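Local coordinates for beta-glucosidase (Saccharopolyspora erythraea D, PDB 5M6G), which probably hydrolyses terminal, non-reducing beta-D-glucosyl residues to release beta-D-glucose, as a member of glycosyl hydrolase family 3, at residues P96-T100 against P101-A105; E321-P325 against D326-A330; A354-A358 against G359-A363. All coordinates share one frame; numbering follows the deposited sequence.

Contact 1: residues P96-T100 against P101-A105; sequences PEPNT and PQAWA
Pro96 lays its CD over one face of the Trp104 indole, 3.6 Å from the centroid of the five-membered ring and only 11° off its normal, a CH-pi contact in which the methylene bonded to the proline nitrogen meets the ring almost squarely. The other grips on the indole come at its edge. Trp104 NE1 donates to Asn99 OD1 at 3.0 Å; the oxygen lies in the indole plane, whereas the N-H arrives well above the plane of the amide. That amide is held elsewhere too, OD1 accepting from His138 N and ND2 donating to Asn136 O. Ala95, Asn136, Val137 and Ile174 also touch the buried indole, which makes this the tight part of the contact. Replacing Trp104 by a leucine would probably leave Asn99 OD1 one donor short and the Pro96 ring without its flat platform. The solvent side is looser: the Pro98 ring keeps its CD 4.3 Å from Ala103 CB, and the exposed, extended Gln102 side chain leads away, with NE2 in a weak hydrogen bond to Asp106 OD2. At the start of the helix, Thr100 turns OG1 to lie between its own N and carbonyl carbon (chi1 66°), where it accepts from Ala103 N at 3.0 Å. Trp104 N meanwhile donates to Thr100 O at 3.1 Å. A threonine N-cap followed by proline thus starts helix 101-116 in the TIM-barrel-type N-terminal domain.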
loop_
_atom_site.group_PDB
_atom_site.type_symbol
_atom_site.label_atom_id
_atom_site.label_comp_id
_atom_site.label_asym_id
_atom_site.label_seq_id
_atom_site.Cartn_x
_atom_site.Cartn_y
_atom_site.Cartn_z
ATOM N N PRO A 96 1.256 6.677 -18.200
ATOM C CA PRO A 96 1.296 7.173 -19.579
ATOM C C PRO A 96 1.239 8.694 -19.588
ATOM O O PRO A 96 1.069 9.346 -18.554
ATOM C CB PRO A 96 0.032 6.574 -20.191
ATOM C CG PRO A 96 -0.938 6.650 -19.052
ATOM C CD PRO A 96 -0.108 6.253 -17.831
ATOM N N GLU A 97 1.382 9.261 -20.785
ATOM C CA GLU A 97 1.248 10.706 -20.968
ATOM C C GLU A 97 0.045 10.988 -21.871
ATOM O O GLU A 97 -0.055 10.409 -22.950
ATOM C CB GLU A 97 2.525 11.307 -21.568
ATOM C CG GLU A 97 2.888 12.676 -20.994
ATOM C CD GLU A 97 3.609 12.577 -19.656
ATOM O OE1 GLU A 97 4.597 11.814 -19.568
ATOM O OE2 GLU A 97 3.182 13.249 -18.689
ATOM N N PRO A 98 -0.887 11.850 -21.421
ATOM C CA PRO A 98 -0.895 12.505 -20.106
ATOM C C PRO A 98 -1.325 11.548 -19.004
ATOM O O PRO A 98 -1.865 10.477 -19.287
ATOM C CB PRO A 98 -1.932 13.625 -20.280
ATOM C CG PRO A 98 -2.895 13.062 -21.250
ATOM C CD PRO A 98 -2.059 12.246 -22.224
ATOM N N ASN A 99 -1.094 11.922 -17.753
ATOM C CA ASN A 99 -1.554 11.103 -16.634
ATOM C C ASN A 99 -3.009 11.463 -16.346
ATOM O O ASN A 99 -3.311 12.339 -15.536
ATOM C CB ASN A 99 -0.657 11.312 -15.419
ATOM C CG ASN A 99 -1.037 10.427 -14.249
ATOM O OD1 ASN A 99 -2.093 9.777 -14.245
ATOM N ND2 ASN A 99 -0.175 10.406 -13.233
ATOM N N THR A 100 -3.924 10.770 -17.008
ATOM C CA THR A 100 -5.357 10.912 -16.807
ATOM C C THR A 100 -5.965 9.528 -16.708
ATOM O O THR A 100 -5.382 8.553 -17.199
ATOM C CB THR A 100 -6.049 11.676 -17.950
ATOM O OG1 THR A 100 -5.980 10.902 -19.156
ATOM C CG2 THR A 100 -5.431 13.048 -18.168
ATOM N N PRO A 101 -7.138 9.400 -16.073
ATOM C CA PRO A 101 -7.801 8.084 -16.050
ATOM C C PRO A 101 -8.069 7.517 -17.436
ATOM O O PRO A 101 -7.904 6.308 -17.644
ATOM C CB PRO A 101 -9.102 8.365 -15.288
ATOM C CG PRO A 101 -8.757 9.496 -14.383
ATOM C CD PRO A 101 -7.779 10.358 -15.153
ATOM N N GLN A 102 -8.467 8.356 -18.399
ATOM C CA GLN A 102 -8.699 7.858 -19.755
ATOM C C GLN A 102 -7.410 7.351 -20.393
ATOM O O GLN A 102 -7.412 6.326 -21.088
ATOM C CB GLN A 102 -9.310 8.954 -20.632
ATOM C CG GLN A 102 -9.650 8.425 -22.020
ATOM C CD GLN A 102 -9.643 9.486 -23.093
ATOM O OE1 GLN A 102 -9.967 10.645 -22.836
ATOM N NE2 GLN A 102 -9.266 9.094 -24.314
ATOM N N ALA A 103 -6.304 8.072 -20.198
ATOM C CA ALA A 103 -5.048 7.658 -20.812
ATOM C C ALA A 103 -4.531 6.345 -20.224
ATOM O O ALA A 103 -3.896 5.555 -20.942
ATOM C CB ALA A 103 -4.002 8.759 -20.668
ATOM N N TRP A 104 -4.774 6.096 -18.933
ATOM C CA TRP A 104 -4.449 4.781 -18.378
ATOM C C TRP A 104 -5.285 3.694 -19.038
ATOM O O TRP A 104 -4.771 2.622 -19.376
ATOM C CB TRP A 104 -4.675 4.753 -16.866
ATOM C CG TRP A 104 -3.600 5.373 -16.044
ATOM C CD1 TRP A 104 -3.432 6.701 -15.776
ATOM C CD2 TRP A 104 -2.549 4.685 -15.353
ATOM N NE1 TRP A 104 -2.332 6.886 -14.967
ATOM C CE2 TRP A 104 -1.773 5.662 -14.695
ATOM C CE3 TRP A 104 -2.181 3.334 -15.238
ATOM C CZ2 TRP A 104 -0.661 5.336 -13.922
ATOM C CZ3 TRP A 104 -1.065 3.010 -14.469
ATOM C CH2 TRP A 104 -0.319 4.008 -13.825
ATOM N N ALA A 105 -6.587 3.942 -19.214
ATOM C CA ALA A 105 -7.426 2.944 -19.870
ATOM C C ALA A 105 -6.965 2.694 -21.302
ATOM O O ALA A 105 -6.935 1.544 -21.760
ATOM C CB ALA A 105 -8.891 3.373 -19.843
#

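Contact 2: residues E321-P325 against D326-A330; sequences EDFTP and DEVRA. With MG (magnesium ion), chain B.
Over one face of the Arg329 guanidinium, toward its rim, lies Pro325 O, 3.9 Å above the plane. This carbonyl's hydrogen bond is with the backbone, from Arg329 N at 2.9 Å. The bend at chi3 brings the arginine head back to Asp326, whose OD1 takes both NH1 and NH2 end-on in a salt bridge, the oxygen lying slightly out of the guanidinium plane; NE is left to a salt bridge with Glu355 on helix 345-357. The other flat group, the Phe323 ring, has Asp322 OD1 over one face near the rim and meets Val328 CG2 obliquely, at 3.8 Å from CD1. Lys347 adds a cation-pi contact, and Phe348 touches both Phe323 and Val328.

Glu327 runs back along the first turn, extended beyond CG, and both its carboxylate oxygens reach the magnesium ion, OE2 at 2.5 Å and OE1 at 2.6 Å. OE1 in addition offers its anti lone pair to Thr324 N at 2.8 Å. Asp322 O binds the same metal at 2.4 Å, and a water held by Glu321 O takes another place. Asp315 O, Asp318 OD1 and Gln320 O complete the site. The metal and the Thr324 N-H together probably polarise the carboxylate and restrict its rotation. In return Thr324 OG1 accepts from Glu327 N at 3.2 Å, so the reciprocal bonds make a capping box that opens helix 325-334 directly beside a magnesium site.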
loop_
_atom_site.group_PDB
_atom_site.type_symbol
_atom_site.label_atom_id
_atom_site.label_comp_id
_atom_site.label_asym_id
_atom_site.label_seq_id
_atom_site.Cartn_x
_atom_site.Cartn_y
_atom_site.Cartn_z
ATOM N N GLU A 321 24.052 -7.084 -8.636
ATOM C CA GLU A 321 23.076 -6.614 -9.611
ATOM C C GLU A 321 22.751 -7.701 -10.631
ATOM O O GLU A 321 23.528 -8.632 -10.859
ATOM C CB GLU A 321 23.588 -5.373 -10.340
ATOM C CG GLU A 321 23.451 -4.091 -9.554
ATOM C CD GLU A 321 23.753 -2.879 -10.409
ATOM O OE1 GLU A 321 23.716 -2.996 -11.652
ATOM O OE2 GLU A 321 24.034 -1.797 -9.855
ATOM N N ASP A 322 21.561 -7.580 -11.225
ATOM C CA ASP A 322 21.072 -8.480 -12.265
ATOM C C ASP A 322 20.804 -9.879 -11.717
ATOM O O ASP A 322 21.174 -10.194 -10.579
ATOM C CB ASP A 322 22.058 -8.537 -13.435
ATOM C CG ASP A 322 21.365 -8.755 -14.767
ATOM O OD1 ASP A 322 20.208 -9.222 -14.761
ATOM O OD2 ASP A 322 21.974 -8.459 -15.815
ATOM N N PHE A 323 20.142 -10.728 -12.502
ATOM C CA PHE A 323 19.854 -12.087 -12.074
ATOM C C PHE A 323 20.701 -13.071 -12.870
ATOM O O PHE A 323 20.967 -12.860 -14.056
ATOM C CB PHE A 323 18.354 -12.425 -12.188
ATOM C CG PHE A 323 17.754 -12.230 -13.560
ATOM C CD1 PHE A 323 17.894 -13.202 -14.544
ATOM C CD2 PHE A 323 16.990 -11.108 -13.842
ATOM C CE1 PHE A 323 17.317 -13.036 -15.801
ATOM C CE2 PHE A 323 16.410 -10.934 -15.088
ATOM C CZ PHE A 323 16.577 -11.901 -16.076
ATOM N N THR A 324 21.161 -14.110 -12.196
ATOM C CA THR A 324 21.937 -15.185 -12.795
ATOM C C THR A 324 21.058 -16.403 -13.021
ATOM O O THR A 324 19.940 -16.487 -12.505
ATOM C CB THR A 324 23.110 -15.561 -11.886
ATOM O OG1 THR A 324 22.603 -16.098 -10.660
ATOM C CG2 THR A 324 24.001 -14.360 -11.612
ATOM N N PRO A 325 21.539 -17.391 -13.780
ATOM C CA PRO A 325 20.775 -18.642 -13.882
ATOM C C PRO A 325 20.540 -19.297 -12.541
ATOM O O PRO A 325 19.475 -19.897 -12.339
ATOM C CB PRO A 325 21.650 -19.514 -14.794
ATOM C CG PRO A 325 22.381 -18.536 -15.637
ATOM C CD PRO A 325 22.668 -17.363 -14.726
ATOM N N ASP A 326 21.507 -19.191 -11.616
ATOM C CA ASP A 326 21.339 -19.744 -10.274
ATOM C C ASP A 326 20.184 -19.077 -9.537
ATOM O O ASP A 326 19.446 -19.732 -8.791
ATOM C CB ASP A 326 22.626 -19.571 -9.460
ATOM C CG ASP A 326 23.769 -20.430 -9.962
ATOM O OD1 ASP A 326 23.528 -21.371 -10.750
ATOM O OD2 ASP A 326 24.918 -20.165 -9.550
ATOM N N GLU A 327 20.025 -17.766 -9.710
ATOM C CA GLU A 327 18.957 -17.072 -9.005
ATOM C C GLU A 327 17.600 -17.417 -9.596
ATOM O O GLU A 327 16.624 -17.599 -8.857
ATOM C CB GLU A 327 19.213 -15.566 -9.021
ATOM C CG GLU A 327 20.355 -15.164 -8.104
ATOM C CD GLU A 327 20.797 -13.736 -8.311
ATOM O OE1 GLU A 327 20.996 -13.348 -9.475
ATOM O OE2 GLU A 327 20.937 -12.995 -7.311
ATOM N N VAL A 328 17.522 -17.531 -10.924
ATOM C CA VAL A 328 16.300 -18.022 -11.557
ATOM C C VAL A 328 15.928 -19.391 -10.999
ATOM O O VAL A 328 14.803 -19.606 -10.532
ATOM C CB VAL A 328 16.469 -18.059 -13.087
ATOM C CG1 VAL A 328 15.230 -18.662 -13.751
ATOM C CG2 VAL A 328 16.747 -16.654 -13.625
ATOM N N ARG A 329 16.879 -20.334 -11.022
ATOM C CA ARG A 329 16.616 -21.683 -10.526
ATOM C C ARG A 329 16.141 -21.664 -9.078
ATOM O O ARG A 329 15.125 -22.284 -8.737
ATOM C CB ARG A 329 17.875 -22.545 -10.661
ATOM C CG ARG A 329 17.764 -23.957 -10.057
ATOM C CD ARG A 329 19.138 -24.665 -10.057
ATOM N NE ARG A 329 19.927 -24.211 -11.199
ATOM C CZ ARG A 329 21.088 -23.571 -11.115
ATOM N NH1 ARG A 329 21.646 -23.342 -9.930
ATOM N NH2 ARG A 329 21.695 -23.168 -12.226
ATOM N N ALA A 330 16.870 -20.962 -8.207
ATOM C CA ALA A 330 16.544 -20.997 -6.785
ATOM C C ALA A 330 15.147 -20.456 -6.522
ATOM O O ALA A 330 14.410 -20.991 -5.681
ATOM C CB ALA A 330 17.576 -20.204 -5.984
HETATM MG MG MG B . 22.076 -11.164 -8.542
HETATM O O HOH W 1 23.806 -11.079 -9.996
#

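Contact 3: residues A354-A358 against G359-A363; sequences AEVEA and GRVPA
Glu355 OE1 is gripped by two arginines, Arg360 from across the turn and Arg329 from helix 325-334. Arg360 NE reaches it at 2.8 Å, and NH2 of the same guanidinium takes Glu355 OE2 at 2.7 Å with an N-H...O angle of 173°. The salt bridge is therefore side-on, one nitrogen to each oxygen. Its two planes are not coplanar: the carboxylate oxygens lie close to the guanidinium plane, but the donors come at the carboxylate from above, with 49° between the groups. Glu355 reaches this position by bending at chi2 (-57°), which folds the acid back toward the residues following the helix. Two bonds plus the second arginine should hold the carboxylate's rotation, and the paired positive charges are likely to keep it ionised. Ala358 CB lies over one face of the Arg360 guanidinium, 3.4 Å from NH1.

Beneath this bridge the backbone ends helix 345-357 in a Schellman motif. Gly359 takes positive phi, and its N donates to Val356 O at 2.9 Å, while Arg360 N makes a weak bond back to Glu355 O. That same oxygen also accepts from Val361 N at 3.3 Å, a donor well above the carbonyl plane.

Val361 then turns inward. Its CG1 meets Val356 CG2 at 4.0 Å and its CG2 lies against Glu355 CB, the two valines crossing at a slant, with Val356 CA also making a C-H...O contact to Val361 O. Ile366 on helix 363-379 touches both valines, and Val332 and Asn333 of helix 325-334 border Val361. Pro362, which follows, is the N-cap of helix 363-379, and its side chain touches Asn333.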
loop_
_atom_site.group_PDB
_atom_site.type_symbol
_atom_site.label_atom_id
_atom_site.label_comp_id
_atom_site.label_asym_id
_atom_site.label_seq_id
_atom_site.Cartn_x
_atom_site.Cartn_y
_atom_site.Cartn_z
ATOM N N ALA A 354 16.485 -23.053 -20.216
ATOM C CA ALA A 354 17.655 -23.909 -20.031
ATOM C C ALA A 354 17.574 -24.695 -18.728
ATOM O O ALA A 354 17.979 -25.857 -18.677
ATOM C CB ALA A 354 18.935 -23.078 -20.070
ATOM N N GLU A 355 17.073 -24.073 -17.656
ATOM C CA GLU A 355 16.902 -24.806 -16.405
ATOM C C GLU A 355 15.921 -25.957 -16.580
ATOM O O GLU A 355 16.134 -27.058 -16.055
ATOM C CB GLU A 355 16.418 -23.869 -15.294
ATOM C CG GLU A 355 17.414 -22.794 -14.896
ATOM C CD GLU A 355 18.743 -23.364 -14.442
ATOM O OE1 GLU A 355 18.751 -24.253 -13.558
ATOM O OE2 GLU A 355 19.781 -22.930 -14.984
ATOM N N VAL A 356 14.833 -25.715 -17.310
ATOM C CA VAL A 356 13.846 -26.766 -17.511
ATOM C C VAL A 356 14.407 -27.846 -18.425
ATOM O O VAL A 356 14.264 -29.042 -18.146
ATOM C CB VAL A 356 12.538 -26.168 -18.056
ATOM C CG1 VAL A 356 11.519 -27.281 -18.346
ATOM C CG2 VAL A 356 11.972 -25.149 -17.052
ATOM N N GLU A 357 15.079 -27.441 -19.510
ATOM C CA GLU A 357 15.712 -28.401 -20.408
ATOM C C GLU A 357 16.692 -29.296 -19.656
ATOM O O GLU A 357 16.777 -30.500 -19.926
ATOM C CB GLU A 357 16.426 -27.662 -21.542
ATOM C CG GLU A 357 15.509 -27.147 -22.656
ATOM C CD GLU A 357 16.225 -26.223 -23.650
ATOM O OE1 GLU A 357 17.430 -25.943 -23.462
ATOM O OE2 GLU A 357 15.579 -25.764 -24.620
ATOM N N ALA A 358 17.434 -28.728 -18.696
ATOM C CA ALA A 358 18.400 -29.503 -17.936
ATOM C C ALA A 358 17.761 -30.299 -16.807
ATOM O O ALA A 358 18.454 -31.101 -16.175
ATOM C CB ALA A 358 19.489 -28.589 -17.369
ATOM N N GLY A 359 16.466 -30.117 -16.550
ATOM C CA GLY A 359 15.814 -30.808 -15.456
ATOM C C GLY A 359 16.107 -30.250 -14.083
ATOM O O GLY A 359 15.694 -30.851 -13.084
ATOM N N ARG A 360 16.807 -29.121 -14.002
ATOM C CA ARG A 360 17.072 -28.485 -12.718
ATOM C C ARG A 360 15.837 -27.781 -12.171
ATOM O O ARG A 360 15.690 -27.656 -10.956
ATOM C CB ARG A 360 18.244 -27.517 -12.863
ATOM C CG ARG A 360 19.510 -28.210 -13.348
ATOM C CD ARG A 360 20.737 -27.321 -13.266
ATOM N NE ARG A 360 20.683 -26.162 -14.156
ATOM C CZ ARG A 360 21.323 -26.091 -15.321
ATOM N NH1 ARG A 360 22.065 -27.112 -15.739
ATOM N NH2 ARG A 360 21.231 -24.998 -16.061
ATOM N N VAL A 361 14.944 -27.329 -13.042
ATOM C CA VAL A 361 13.594 -26.925 -12.669
ATOM C C VAL A 361 12.639 -27.957 -13.255
ATOM O O VAL A 361 12.559 -28.084 -14.480
ATOM C CB VAL A 361 13.254 -25.512 -13.171
ATOM C CG1 VAL A 361 11.759 -25.251 -13.029
ATOM C CG2 VAL A 361 14.069 -24.459 -12.409
ATOM N N PRO A 362 11.908 -28.706 -12.438
ATOM C CA PRO A 362 11.073 -29.781 -12.984
ATOM C C PRO A 362 9.938 -29.218 -13.816
ATOM O O PRO A 362 9.434 -28.118 -13.565
ATOM C CB PRO A 362 10.537 -30.498 -11.737
ATOM C CG PRO A 362 11.326 -29.946 -10.577
ATOM C CD PRO A 362 11.794 -28.590 -10.976
ATOM N N ALA A 363 9.545 -29.993 -14.830
ATOM C CA ALA A 363 8.432 -29.600 -15.686
ATOM C C ALA A 363 7.166 -29.316 -14.887
ATOM O O ALA A 363 6.383 -28.435 -15.254
ATOM C CB ALA A 363 8.171 -30.694 -16.724
#

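Overall arrangement
All three contacts lie within the family 3 N-terminal domain, following one another along the chain. Contacts 2 and 3 touch: their centres are 14 Å apart, and Arg329 NE of contact 2 meets Glu355 OE1 of contact 3 at 2.6 Å, joining the start of helix 325-334 to the end of helix 345-357. Through this bridge contact 3 is indirectly tied to the magnesium site, although the ion itself is about 14 Å from the Glu355 side chain. Contact 1 stands apart, its centre 35 Å from that of contact 2 and 41 Å from that of contact 3. Its Trp104 side chain lies about 10 Å from the sorbitol bound in the sugar pocket.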